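PDB 6DLM: Dhd127_a from Synthetic construct, which pairs with its designed partner chain, Dhd127_b, to form a de novo coiled-coil heterodimer intended to be orthogonal to other such pairs. Local coordinates for residues Lys9-Leu14 with Arg64-Glu69. Numbering follows the deposited sequence.
Sequences KELADL and RETHRE
Within the antiparallel helical hairpin of this designed chain, L11 of helix 3-37 packs against T66 and H67 of helix 44-73. The local axes approach to 10.3 Å and run nearly antiparallel, at 166°, with L11 facing T66 at the level of closest backbone approach. The CB and CD1 of L11 each rest 4.0 Å from the T66 methyl CG2. Further out, both of its methyls meet the CD2-NE2 side of the H67 imidazole: CD2 lies in the ring plane at the edge, 3.8 Å from H67 CD2, and CD1 comes in obliquely to H67 NE2, also at 3.8 Å. The leucine reaches the ring because its CG stands anti to the backbone N (chi1 -179°), and it crosses the histidine side chain at about a right angle. H67 NE2 is also hydrogen-bonded to Q15 of the Dhd127_b chain, so the imidazole links hairpin packing to the heterodimer interface. Shortening L11 to an alanine would probably strip the CD2-NE2 side of the imidazole of both leucine methyls and open a gap where CD1 lay between T66 CG2 and H67. Toward the outer side, L14 CD1 lies near T66 OG1, which bonds to the carbonyl O of E62 one turn back and also accepts a hydrogen bond from a water 2.7 Å away; that water also donates to E10 OE1. A leucine-lined seam with a polar, water-bridged margin thus joins the helices, as in antiparallel coiled-coil hairpins of designed helical bundles.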
loop_
_atom_site.group_PDB
_atom_site.type_symbol
_atom_site.label_atom_id
_atom_site.label_comp_id
_atom_site.label_asym_id
_atom_site.label_seq_id
_atom_site.Cartn_x
_atom_site.Cartn_y
_atom_site.Cartn_z
ATOM N N LYS A 9 14.465 -11.606 -3.627
ATOM C CA LYS A 9 14.183 -11.669 -2.202
ATOM C C LYS A 9 13.978 -10.253 -1.606
ATOM O O LYS A 9 13.103 -10.070 -0.780
ATOM C CB LYS A 9 15.271 -12.449 -1.468
ATOM C CG LYS A 9 15.216 -13.945 -1.742
ATOM C CD LYS A 9 16.441 -14.654 -1.193
ATOM C CE LYS A 9 16.182 -16.129 -0.978
ATOM N NZ LYS A 9 15.374 -16.706 -2.080
ATOM N N GLU A 10 14.782 -9.267 -2.008
ATOM C CA GLU A 10 14.608 -7.904 -1.534
ATOM C C GLU A 10 13.236 -7.389 -1.965
ATOM O O GLU A 10 12.553 -6.736 -1.192
ATOM C CB GLU A 10 15.716 -6.994 -2.072
ATOM C CG GLU A 10 15.569 -5.535 -1.663
ATOM C CD GLU A 10 16.844 -4.712 -1.826
ATOM O OE1 GLU A 10 16.728 -3.485 -1.990
ATOM O OE2 GLU A 10 17.942 -5.283 -1.775
ATOM N N LEU A 11 12.825 -7.695 -3.191
ATOM C CA LEU A 11 11.523 -7.274 -3.652
ATOM C C LEU A 11 10.417 -7.887 -2.777
ATOM O O LEU A 11 9.482 -7.239 -2.452
ATOM C CB LEU A 11 11.330 -7.670 -5.109
ATOM C CG LEU A 11 10.023 -7.269 -5.742
ATOM C CD1 LEU A 11 9.770 -5.786 -5.581
ATOM C CD2 LEU A 11 9.982 -7.655 -7.205
ATOM N N ALA A 12 10.564 -9.152 -2.416
ATOM C CA ALA A 12 9.602 -9.769 -1.520
ATOM C C ALA A 12 9.606 -9.045 -0.158
ATOM O O ALA A 12 8.551 -8.798 0.401
ATOM C CB ALA A 12 9.905 -11.240 -1.336
ATOM N N ASP A 13 10.780 -8.693 0.345
ATOM C CA ASP A 13 10.848 -7.976 1.608
ATOM C C ASP A 13 10.115 -6.631 1.521
ATOM O O ASP A 13 9.326 -6.306 2.393
ATOM C CB ASP A 13 12.301 -7.671 1.953
ATOM C CG ASP A 13 13.064 -8.874 2.469
ATOM O OD1 ASP A 13 12.460 -9.908 2.769
ATOM O OD2 ASP A 13 14.289 -8.748 2.579
ATOM N N LEU A 14 10.380 -5.872 0.468
ATOM C CA LEU A 14 9.715 -4.589 0.270
ATOM C C LEU A 14 8.197 -4.723 0.087
ATOM O O LEU A 14 7.441 -3.933 0.625
ATOM C CB LEU A 14 10.297 -3.859 -0.937
ATOM C CG LEU A 14 11.789 -3.553 -0.879
ATOM C CD1 LEU A 14 12.251 -2.936 -2.188
ATOM C CD2 LEU A 14 12.102 -2.631 0.282
ATOM N N ARG A 64 9.320 0.375 -7.239
ATOM C CA ARG A 64 9.473 0.602 -8.668
ATOM C C ARG A 64 10.957 0.605 -9.076
ATOM O O ARG A 64 11.301 0.177 -10.165
ATOM C CB ARG A 64 8.735 1.867 -9.097
ATOM C CG ARG A 64 7.229 1.730 -8.930
ATOM C CD ARG A 64 6.451 2.840 -9.619
ATOM N NE ARG A 64 5.127 2.390 -10.054
ATOM C CZ ARG A 64 3.992 2.770 -9.489
ATOM N NH1 ARG A 64 4.016 3.602 -8.471
ATOM N NH2 ARG A 64 2.840 2.320 -9.939
ATOM N N GLU A 65 11.801 1.196 -8.240
ATOM C CA GLU A 65 13.233 1.221 -8.522
ATOM C C GLU A 65 13.748 -0.225 -8.532
ATOM O O GLU A 65 14.559 -0.574 -9.363
ATOM C CB GLU A 65 13.997 2.040 -7.491
ATOM C CG GLU A 65 13.683 3.518 -7.524
ATOM C CD GLU A 65 14.289 4.236 -8.712
ATOM O OE1 GLU A 65 15.099 3.647 -9.442
ATOM O OE2 GLU A 65 13.945 5.409 -8.912
ATOM N N THR A 66 13.265 -1.039 -7.610
ATOM C CA THR A 66 13.659 -2.437 -7.570
ATOM C C THR A 66 13.229 -3.158 -8.862
ATOM O O THR A 66 13.979 -3.957 -9.400
ATOM C CB THR A 66 13.085 -3.135 -6.331
ATOM O OG1 THR A 66 13.508 -2.432 -5.160
ATOM C CG2 THR A 66 13.560 -4.563 -6.266
ATOM N N HIS A 67 12.036 -2.863 -9.361
ATOM C CA HIS A 67 11.619 -3.451 -10.632
ATOM C C HIS A 67 12.581 -3.017 -11.747
ATOM O O HIS A 67 12.963 -3.831 -12.561
ATOM C CB HIS A 67 10.209 -3.014 -11.019
ATOM C CG HIS A 67 9.147 -3.508 -10.093
ATOM N ND1 HIS A 67 7.899 -2.932 -10.022
ATOM C CD2 HIS A 67 9.148 -4.517 -9.196
ATOM C CE1 HIS A 67 7.175 -3.569 -9.122
ATOM N NE2 HIS A 67 7.908 -4.538 -8.610
ATOM N N ARG A 68 12.987 -1.756 -11.747
ATOM C CA ARG A 68 13.924 -1.282 -12.759
ATOM C C ARG A 68 15.242 -2.050 -12.668
ATOM O O ARG A 68 15.757 -2.480 -13.680
ATOM C CB ARG A 68 14.190 0.206 -12.605
ATOM C CG ARG A 68 15.211 0.751 -13.594
ATOM C CD ARG A 68 15.525 2.207 -13.320
ATOM N NE ARG A 68 15.971 2.387 -11.947
ATOM C CZ ARG A 68 17.193 2.098 -11.521
ATOM N NH1 ARG A 68 18.093 1.630 -12.370
ATOM N NH2 ARG A 68 17.511 2.271 -10.248
ATOM N N GLU A 69 15.772 -2.261 -11.470
ATOM C CA GLU A 69 16.993 -3.038 -11.340
ATOM C C GLU A 69 16.779 -4.460 -11.876
ATOM O O GLU A 69 17.639 -4.981 -12.561
ATOM C CB GLU A 69 17.433 -3.097 -9.878
ATOM C CG GLU A 69 17.825 -1.756 -9.290
ATOM C CD GLU A 69 19.269 -1.401 -9.570
ATOM O OE1 GLU A 69 19.941 -2.170 -10.269
ATOM O OE2 GLU A 69 19.722 -0.351 -9.093
HETATM O O HOH W 1 16.091 -2.105 -4.302
#